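Local coordinates for type III CBASS phage resistance system CD-NTase-associated protein Cap8 (Pseudomonas aeruginosa, PDB 6P8P), which probably serves as a HORMA-domain regulator of a bacterial cGAS-like CD-NTase, as part of a type III CBASS system that defends against bacteriophages, at residues 5-10 with 85-91; 54-60 with 72-77. The protein carries 2 engineered substitutions. One frame throughout, in Å; residues are numbered along the deposited sequence.

Contact 1. Residues 5-10 with 85-91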
ATOM      1  N   VAL A   5     -10.207  22.220 -11.799  1.00 22.20           N
ATOM      2  CA  VAL A   5      -8.833  22.617 -12.072  1.00 20.30           C
ATOM      3  C   VAL A   5      -8.000  21.347 -12.055  1.00 26.12           C
ATOM      4  O   VAL A   5      -8.389  20.335 -11.474  1.00 24.18           O
ATOM      5  CB  VAL A   5      -8.285  23.630 -11.060  1.00 31.03           C
ATOM      6  CG1 VAL A   5      -9.236  24.803 -10.952  1.00 25.21           C
ATOM      7  CG2 VAL A   5      -8.091  22.988  -9.724  1.00 30.71           C
ATOM      8  N   SER A   6      -6.852  21.401 -12.708  1.00 22.90           N
ATOM      9  CA  SER A   6      -6.002  20.214 -12.762  1.00 23.06           C
ATOM     10  C   SER A   6      -4.581  20.561 -12.348  1.00 21.37           C
ATOM     11  O   SER A   6      -4.131  21.712 -12.449  1.00 20.29           O
ATOM     12  CB  SER A   6      -6.018  19.568 -14.145  1.00 26.31           C
ATOM     13  OG  SER A   6      -5.026  20.100 -14.975  1.00 46.03           O
ATOM     14  N   ARG A   7      -3.886  19.546 -11.853  1.00 19.86           N
ATOM     15  CA  ARG A   7      -2.490  19.665 -11.473  1.00 16.73           C
ATOM     16  C   ARG A   7      -1.796  18.403 -11.966  1.00 21.98           C
ATOM     17  O   ARG A   7      -2.441  17.385 -12.229  1.00 21.87           O
ATOM     18  CB  ARG A   7      -2.350  19.858  -9.973  1.00 18.46           C
ATOM     19  CG  ARG A   7      -2.867  21.205  -9.428  1.00 21.24           C
ATOM     20  CD  ARG A   7      -2.007  22.359  -9.883  1.00 20.07           C
ATOM     21  NE  ARG A   7      -2.344  23.638  -9.256  1.00 21.55           N
ATOM     22  CZ  ARG A   7      -3.275  24.471  -9.704  1.00 24.41           C
ATOM     23  NH1 ARG A   7      -4.005  24.157 -10.762  1.00 26.77           N
ATOM     24  NH2 ARG A   7      -3.489  25.618  -9.067  1.00 22.65           N
ATOM     25  N   THR A   8      -0.484  18.505 -12.153  1.00 18.02           N
ATOM     26  CA  THR A   8       0.317  17.413 -12.682  1.00 16.29           C
ATOM     27  C   THR A   8       1.624  17.398 -11.908  1.00 20.83           C
ATOM     28  O   THR A   8       2.416  18.338 -11.995  1.00 20.89           O
ATOM     29  CB  THR A   8       0.563  17.551 -14.184  1.00 26.24           C
ATOM     30  OG1 THR A   8      -0.691  17.507 -14.875  1.00 33.23           O
ATOM     31  CG2 THR A   8       1.439  16.432 -14.664  1.00 24.26           C
ATOM     32  N   PHE A   9       1.842  16.328 -11.162  1.00 18.16           N
ATOM     33  CA  PHE A   9       3.028  16.200 -10.328  1.00 17.31           C
ATOM     34  C   PHE A   9       4.064  15.284 -10.954  1.00 19.81           C
ATOM     35  O   PHE A   9       3.728  14.229 -11.498  1.00 17.19           O
ATOM     36  CB  PHE A   9       2.650  15.650  -8.952  1.00 19.24           C
ATOM     37  CG  PHE A   9       2.180  16.694  -8.016  1.00 16.88           C
ATOM     38  CD1 PHE A   9       0.907  17.253  -8.159  1.00 28.08           C
ATOM     39  CD2 PHE A   9       3.010  17.192  -7.045  1.00 19.07           C
ATOM     40  CE1 PHE A   9       0.486  18.244  -7.302  1.00 30.94           C
ATOM     41  CE2 PHE A   9       2.594  18.199  -6.189  1.00 29.64           C
ATOM     42  CZ  PHE A   9       1.337  18.717  -6.315  1.00 33.59           C
ATOM     43  N   ARG A  10       5.328  15.673 -10.820  1.00 13.75           N
ATOM     44  CA  ARG A  10       6.457  14.845 -11.248  1.00 17.02           C
ATOM     45  C   ARG A  10       6.670  13.699 -10.256  1.00 20.50           C
ATOM     46  O   ARG A  10       6.984  13.926  -9.081  1.00 19.04           O
ATOM     47  CB  ARG A  10       7.714  15.700 -11.359  1.00 20.52           C
ATOM     48  CG  ARG A  10       7.500  16.948 -12.246  1.00 24.08           C
ATOM     49  CD  ARG A  10       8.633  17.961 -12.066  1.00 22.76           C
ATOM     50  NE  ARG A  10       9.893  17.463 -12.594  1.00 25.22           N
ATOM     51  CZ  ARG A  10      11.053  18.098 -12.469  1.00 32.08           C
ATOM     52  NH1 ARG A  10      11.101  19.236 -11.806  1.00 28.95           N
ATOM     53  NH2 ARG A  10      12.160  17.584 -12.985  1.00 26.32           N
ATOM     54  N   ASP A  85       5.671  19.228 -18.572  1.00 31.46           N
ATOM     55  CA  ASP A  85       4.220  19.184 -18.436  1.00 32.22           C
ATOM     56  C   ASP A  85       3.764  19.328 -16.991  1.00 28.62           C
ATOM     57  O   ASP A  85       2.559  19.283 -16.727  1.00 32.71           O
ATOM     58  CB  ASP A  85       3.660  17.878 -19.024  1.00 38.89           C
ATOM     59  CG  ASP A  85       3.952  17.733 -20.510  1.00 66.57           C
ATOM     60  OD1 ASP A  85       4.091  18.770 -21.196  1.00 62.15           O
ATOM     61  OD2 ASP A  85       4.047  16.583 -20.990  1.00 66.17           O
ATOM     62  N   ALA A  86       4.686  19.526 -16.059  1.00 24.28           N
ATOM     63  CA  ALA A  86       4.308  19.605 -14.657  1.00 22.91           C
ATOM     64  C   ALA A  86       3.546  20.887 -14.335  1.00 30.90           C
ATOM     65  O   ALA A  86       3.760  21.950 -14.926  1.00 25.23           O
ATOM     66  CB  ALA A  86       5.547  19.525 -13.769  1.00 22.44           C
ATOM     67  N   ASN A  87       2.647  20.779 -13.373  1.00 21.03           N
ATOM     68  CA  ASN A  87       1.937  21.940 -12.843  1.00 22.43           C
ATOM     69  C   ASN A  87       1.662  21.624 -11.376  1.00 23.06           C
ATOM     70  O   ASN A  87       0.703  20.912 -11.072  1.00 22.73           O
ATOM     71  CB  ASN A  87       0.647  22.239 -13.591  1.00 21.94           C
ATOM     72  CG  ASN A  87      -0.119  23.400 -12.987  1.00 26.58           C
ATOM     73  OD1 ASN A  87       0.373  24.078 -12.083  1.00 27.16           O
ATOM     74  ND2 ASN A  87      -1.337  23.622 -13.465  1.00 31.25           N
ATOM     75  N   GLU A  88       2.504  22.149 -10.493  1.00 19.79           N
ATOM     76  CA  GLU A  88       2.402  21.922  -9.061  1.00 20.70           C
ATOM     77  C   GLU A  88       2.046  23.198  -8.313  1.00 21.38           C
ATOM     78  O   GLU A  88       2.321  23.304  -7.119  1.00 22.75           O
ATOM     79  CB  GLU A  88       3.723  21.315  -8.574  1.00 22.15           C
ATOM     80  CG  GLU A  88       4.045  20.005  -9.334  1.00 26.10           C
ATOM     81  CD  GLU A  88       5.339  19.319  -8.900  1.00 36.12           C
ATOM     82  OE1 GLU A  88       6.065  19.870  -8.039  1.00 28.94           O
ATOM     83  OE2 GLU A  88       5.629  18.230  -9.450  1.00 25.42           O
ATOM     84  N   GLU A  89       1.405  24.153  -8.992  1.00 21.92           N
ATOM     85  CA  GLU A  89       1.060  25.416  -8.363  1.00 22.28           C
ATOM     86  C   GLU A  89       0.140  25.185  -7.171  1.00 21.05           C
ATOM     87  O   GLU A  89      -0.702  24.282  -7.169  1.00 23.66           O
ATOM     88  CB  GLU A  89       0.354  26.344  -9.369  1.00 26.19           C
ATOM     89  CG  GLU A  89       1.263  26.981 -10.389  1.00 36.65           C
ATOM     90  CD  GLU A  89       0.495  27.707 -11.493  1.00 49.44           C
ATOM     91  OE1 GLU A  89       0.970  27.683 -12.650  1.00 56.52           O
ATOM     92  OE2 GLU A  89      -0.583  28.287 -11.200  1.00 32.68           O
ATOM     93  N   VAL A  90       0.266  26.055  -6.174  1.00 22.05           N
ATOM     94  CA  VAL A  90      -0.678  26.057  -5.065  1.00 19.78           C
ATOM     95  C   VAL A  90      -2.086  26.319  -5.575  1.00 25.19           C
ATOM     96  O   VAL A  90      -2.304  27.076  -6.524  1.00 20.84           O
ATOM     97  CB  VAL A  90      -0.265  27.103  -4.016  1.00 27.77           C
ATOM     98  CG1 VAL A  90      -1.275  27.182  -2.893  1.00 28.59           C
ATOM     99  CG2 VAL A  90       1.120  26.784  -3.470  1.00 26.91           C
ATOM    100  N   LEU A  91      -3.052  25.690  -4.931  1.00 18.22           N
ATOM    101  CA  LEU A  91      -4.448  25.831  -5.308  1.00 20.18           C
ATOM    102  C   LEU A  91      -5.029  27.079  -4.656  1.00 23.61           C
ATOM    103  O   LEU A  91      -4.766  27.355  -3.480  1.00 26.06           O
ATOM    104  CB  LEU A  91      -5.238  24.586  -4.868  1.00 19.49           C
ATOM    105  CG  LEU A  91      -4.908  23.330  -5.674  1.00 19.08           C
ATOM    106  CD1 LEU A  91      -5.474  22.100  -4.963  1.00 17.96           C
ATOM    107  CD2 LEU A  91      -5.439  23.374  -7.082  1.00 23.80           C
TER

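Contact 2. Residues 54-60 with 72-77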
ATOM      1  N   GLN A  54       1.737   3.584 -11.593  1.00 17.04           N
ATOM      2  CA  GLN A  54       1.434   4.639 -12.585  1.00 17.39           C
ATOM      3  C   GLN A  54      -0.055   4.778 -12.843  1.00 20.02           C
ATOM      4  O   GLN A  54      -0.484   5.266 -13.908  1.00 19.96           O
ATOM      5  CB  GLN A  54       2.179   4.422 -13.909  1.00 18.54           C
ATOM      6  CG  GLN A  54       3.683   4.341 -13.744  1.00 18.88           C
ATOM      7  CD  GLN A  54       4.454   4.510 -15.034  1.00 21.92           C
ATOM      8  OE1 GLN A  54       3.882   4.680 -16.109  1.00 28.33           O
ATOM      9  NE2 GLN A  54       5.754   4.488 -14.923  1.00 28.93           N
ATOM     10  N   ALA A  55      -0.862   4.436 -11.844  1.00 16.84           N
ATOM     11  CA  ALA A  55      -2.302   4.566 -12.020  1.00 17.78           C
ATOM     12  C   ALA A  55      -2.715   5.989 -12.353  1.00 18.60           C
ATOM     13  O   ALA A  55      -3.649   6.146 -13.159  1.00 18.08           O
ATOM     14  CB  ALA A  55      -3.047   4.069 -10.781  1.00 17.81           C
ATOM     15  N   PRO A  56      -2.110   7.052 -11.784  1.00 17.48           N
ATOM     16  CA  PRO A  56      -2.571   8.404 -12.127  1.00 16.37           C
ATOM     17  C   PRO A  56      -1.927   9.004 -13.376  1.00 18.06           C
ATOM     18  O   PRO A  56      -1.985  10.222 -13.565  1.00 20.46           O
ATOM     19  CB  PRO A  56      -2.224   9.233 -10.885  1.00 19.10           C
ATOM     20  CG  PRO A  56      -1.758   8.246  -9.818  1.00 22.60           C
ATOM     21  CD  PRO A  56      -1.248   7.035 -10.582  1.00 17.83           C
ATOM     22  N   LYS A  57      -1.307   8.189 -14.228  1.00 16.99           N
ATOM     23  CA  LYS A  57      -0.702   8.749 -15.428  1.00 19.95           C
ATOM     24  C   LYS A  57      -1.772   9.270 -16.384  1.00 19.97           C
ATOM     25  O   LYS A  57      -1.623  10.356 -16.971  1.00 20.72           O
ATOM     26  CB  LYS A  57       0.166   7.704 -16.128  1.00 23.86           C
ATOM     27  CG  LYS A  57       0.852   8.247 -17.389  1.00 26.54           C
ATOM     28  CD  LYS A  57       1.652   7.191 -18.129  1.00 37.83           C
ATOM     29  CE  LYS A  57       2.086   7.737 -19.496  1.00 54.11           C
ATOM     30  NZ  LYS A  57       3.067   6.878 -20.203  1.00 69.69           N
ATOM     31  N   SER A  58      -2.822   8.475 -16.612  1.00 20.84           N
ATOM     32  CA  SER A  58      -3.841   8.816 -17.597  1.00 23.25           C
ATOM     33  C   SER A  58      -5.239   8.922 -17.010  1.00 27.21           C
ATOM     34  O   SER A  58      -6.187   9.176 -17.755  1.00 29.80           O
ATOM     35  CB  SER A  58      -3.847   7.800 -18.745  1.00 26.16           C
ATOM     36  OG  SER A  58      -2.590   7.808 -19.392  1.00 28.08           O
ATOM     37  N   ALA A  59      -5.394   8.737 -15.705  1.00 18.83           N
ATOM     38  CA  ALA A  59      -6.650   8.810 -15.017  1.00 16.03           C
ATOM     39  C   ALA A  59      -6.316   9.598 -13.752  1.00 18.45           C
ATOM     40  O   ALA A  59      -5.429   9.189 -13.004  1.00 22.42           O
ATOM     41  CB  ALA A  59      -7.233   7.452 -14.664  1.00 23.08           C
ATOM     42  N   PRO A  60      -7.015  10.689 -13.463  1.00 20.00           N
ATOM     43  CA  PRO A  60      -6.580  11.551 -12.347  1.00 20.56           C
ATOM     44  C   PRO A  60      -7.028  11.055 -10.975  1.00 15.95           C
ATOM     45  O   PRO A  60      -8.035  10.376 -10.821  1.00 16.71           O
ATOM     46  CB  PRO A  60      -7.220  12.908 -12.680  1.00 22.98           C
ATOM     47  CG  PRO A  60      -8.482  12.528 -13.457  1.00 18.13           C
ATOM     48  CD  PRO A  60      -8.111  11.295 -14.255  1.00 20.48           C
ATOM     49  N   ILE A  72      -5.742  15.479 -10.321  1.00 17.61           N
ATOM     50  CA  ILE A  72      -4.292  15.434 -10.170  1.00 17.12           C
ATOM     51  C   ILE A  72      -3.744  14.275 -10.976  1.00 17.97           C
ATOM     52  O   ILE A  72      -4.075  13.118 -10.708  1.00 17.03           O
ATOM     53  CB  ILE A  72      -3.859  15.315  -8.699  1.00 18.70           C
ATOM     54  CG1 ILE A  72      -4.493  16.422  -7.876  1.00 19.97           C
ATOM     55  CG2 ILE A  72      -2.348  15.360  -8.605  1.00 20.74           C
ATOM     56  CD1 ILE A  72      -4.444  16.240  -6.404  1.00 28.20           C
ATOM     57  N   TYR A  73      -2.885  14.588 -11.932  1.00 17.49           N
ATOM     58  CA  TYR A  73      -2.159  13.611 -12.713  1.00 17.27           C
ATOM     59  C   TYR A  73      -0.724  13.511 -12.220  1.00 17.53           C
ATOM     60  O   TYR A  73      -0.198  14.412 -11.577  1.00 21.16           O
ATOM     61  CB  TYR A  73      -2.141  13.983 -14.185  1.00 18.74           C
ATOM     62  CG  TYR A  73      -3.491  13.898 -14.859  1.00 19.07           C
ATOM     63  CD1 TYR A  73      -4.343  14.991 -14.893  1.00 21.70           C
ATOM     64  CD2 TYR A  73      -3.910  12.715 -15.457  1.00 17.65           C
ATOM     65  CE1 TYR A  73      -5.591  14.902 -15.530  1.00 21.68           C
ATOM     66  CE2 TYR A  73      -5.124  12.619 -16.093  1.00 23.18           C
ATOM     67  CZ  TYR A  73      -5.966  13.707 -16.114  1.00 26.90           C
ATOM     68  OH  TYR A  73      -7.174  13.587 -16.764  1.00 36.14           O
ATOM     69  N   CYS A  74      -0.093  12.396 -12.528  1.00 18.95           N
ATOM     70  CA  CYS A  74       1.320  12.206 -12.243  1.00 18.94           C
ATOM     71  C   CYS A  74       2.077  11.931 -13.528  1.00 19.31           C
ATOM     72  O   CYS A  74       1.564  11.239 -14.400  1.00 19.46           O
ATOM     73  CB  CYS A  74       1.555  11.014 -11.288  1.00 18.29           C
ATOM     74  SG  CYS A  74       0.993  11.349  -9.603  1.00 21.12           S
ATOM     75  N   LEU A  75       3.295  12.458 -13.616  1.00 20.31           N
ATOM     76  CA  LEU A  75       4.228  12.218 -14.705  1.00 18.39           C
ATOM     77  C   LEU A  75       5.283  11.210 -14.271  1.00 19.42           C
ATOM     78  O   LEU A  75       5.733  11.233 -13.120  1.00 20.69           O
ATOM     79  CB  LEU A  75       4.910  13.521 -15.099  1.00 19.29           C
ATOM     80  CG  LEU A  75       4.014  14.629 -15.623  1.00 22.48           C
ATOM     81  CD1 LEU A  75       4.822  15.906 -15.654  1.00 24.16           C
ATOM     82  CD2 LEU A  75       3.492  14.265 -16.991  1.00 32.82           C
ATOM     83  N   PHE A  76       5.720  10.366 -15.207  1.00 20.29           N
ATOM     84  CA  PHE A  76       6.678   9.323 -14.918  1.00 20.82           C
ATOM     85  C   PHE A  76       7.773   9.325 -15.973  1.00 25.76           C
ATOM     86  O   PHE A  76       7.642   9.931 -17.044  1.00 23.03           O
ATOM     87  CB  PHE A  76       5.982   7.948 -14.858  1.00 19.30           C
ATOM     88  CG  PHE A  76       4.937   7.877 -13.794  1.00 18.51           C
ATOM     89  CD1 PHE A  76       5.276   7.548 -12.492  1.00 21.31           C
ATOM     90  CD2 PHE A  76       3.625   8.157 -14.088  1.00 16.21           C
ATOM     91  CE1 PHE A  76       4.308   7.530 -11.499  1.00 19.71           C
ATOM     92  CE2 PHE A  76       2.650   8.120 -13.103  1.00 17.03           C
ATOM     93  CZ  PHE A  76       3.005   7.802 -11.791  1.00 18.47           C
ATOM     94  N   ASP A  77       8.875   8.676 -15.618  1.00 22.89           N
ATOM     95  CA  ASP A  77       9.974   8.374 -16.545  1.00 38.78           C
ATOM     96  C   ASP A  77      10.480   9.690 -17.124  1.00 27.21           C
ATOM     97  O   ASP A  77      10.692  10.640 -16.356  1.00 27.25           O
ATOM     98  CB  ASP A  77       9.463   7.360 -17.561  1.00 36.60           C
ATOM     99  CG  ASP A  77       8.871   6.136 -16.904  1.00 43.16           C
ATOM    100  OD1 ASP A  77       9.479   5.660 -15.919  1.00 41.47           O
ATOM    101  OD2 ASP A  77       7.805   5.659 -17.359  1.00 51.58           O
TER
HETATM  102  O   HOH W   1       5.237   5.670 -18.377  1.00 45.57           O
HETATM  103  O   HOH W   2       0.452  12.080 -16.701  1.00 28.20           O
HETATM  104  O   HOH W   3       5.529   8.197 -19.038  1.00 46.31           O
HETATM  105  O   HOH W   4      -7.597  11.539 -18.812  1.00 31.01           O

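Contact 1. Residues 5-10 with 85-91
Arg-7 reaches from its strand to the loop and spends all three of its guanidinium nitrogens on backbone carbonyls. NE donates to Glu-89 O at 2.7 Å in an almost straight bond (170°), NH2 gives a longer one of 3.2 Å to Val-90 O, and NH1 turns back to Ser-6 O on its own strand. All three oxygens lie close to the guanidinium plane, which fixes the rotation of the group. The bend at chi2 (-69°) curls the chain back along the strand and lays the flat head against Leu-91, whose CD2 sits 3.6 Å from Arg-7 CZ over the centre of one face. An arginine suits this place because it can bridge several carbonyls of an irregular loop while its face takes an apolar methyl.

Thr-8 and Asn-87 form a single antiparallel, hydrogen-bonded bridge: Asn-87 N donates to Thr-8 O at 2.8 Å, and Thr-8 N donates to Asn-87 O in return. Asn-87 also shapes the loop: with CG anti to its backbone N (chi1 177°), OD1 accepts from the backbone N of Glu-89, an Asx turn.

Glu-88 stretches over Phe-9. Its CG packs on the ring face as a CH-pi contact, 3.9 Å from the centroid, and the carboxylate stacks nearly parallel to the ring. At the CB side of the ring Glu-88 OE2 accepts from Arg-10 N at 2.9 Å and also pairs with Arg-15 in a salt bridge. The aliphatic stem of Arg-10 rests on the methyl of Ala-86, while its NE donates to Ala-80 O.

The loop meets the edge of strand 4-10 at one bridge and then diverges from it; the strand's other edge is bonded to strand 69-75, and Phe-9 and Leu-91 both meet Leu-27 of helix 17-29.

Contact 2. Residues 54-60 with 72-77
The Phe-76 ring carries the side chain of Gln-54 on one face: CG stands over the ring centre, 3.6 Å from the centroid, and the amide lies stacked at 9° to the ring. At the edge of the same ring are Pro-56 CD and Lys-57 CB. The Tyr-73 ring is covered on one face by Pro-60, whose CB makes a CH-pi contact 3.9 Å from the centroid, offset toward the rim; Ser-58 C lies at its edge. The rigid, puckered ring of proline presents C-H groups to such a face, with little freedom to lose on packing. Glutamine adds a polar end: the extended chain carries Gln-54 NE2 past the phenyl to a weak hydrogen bond with Asp-77 OD2 at 3.4 Å.

Between the two rings, Cys-74 N donates to Pro-56 O at 3.1 Å, from well above the carbonyl plane, and the small thiol of Cys-74 packs on the Pro-56 ring. Waters bridge the polar groups at the margin. One joins Gln-54 OE1, Lys-57 NZ and Asp-77 OD2, another links Lys-57 O with Cys-74 O, and a third connects Ser-58 O to Tyr-73 OH.

Gln-54, with its positive phi, is the C-prime residue of a Schellman motif that ends helix 44-52. The loop that leads from this helix end to strand 61-64 packs across strand 69-75, the sheet neighbour of the strand it enters.

Contacts 1 and 2 have centres 11 Å apart and share one sheet, in which strands 4-10 and 69-75 run parallel as neighbours. Backbone pairing joins them directly: Phe-9 N lies 2.8 Å from Tyr-73 O and Phe-9 O 2.8 Å from Leu-75 N, both probable hydrogen bonds. Packing adds to this, with Thr-8 CG2 3.3 Å from Leu-75 CG and Ala-86 N 3.6 Å from Leu-75 CD1. Along the chain, contact 2 is nested within the loop that contact 1 closes; the loop 85-91 borders strand 4-10 and the loop 54-60 meets the neighbouring strand 69-75. A bound calcium ion lies about 9 Å from the side chain of Gln-54 in contact 2.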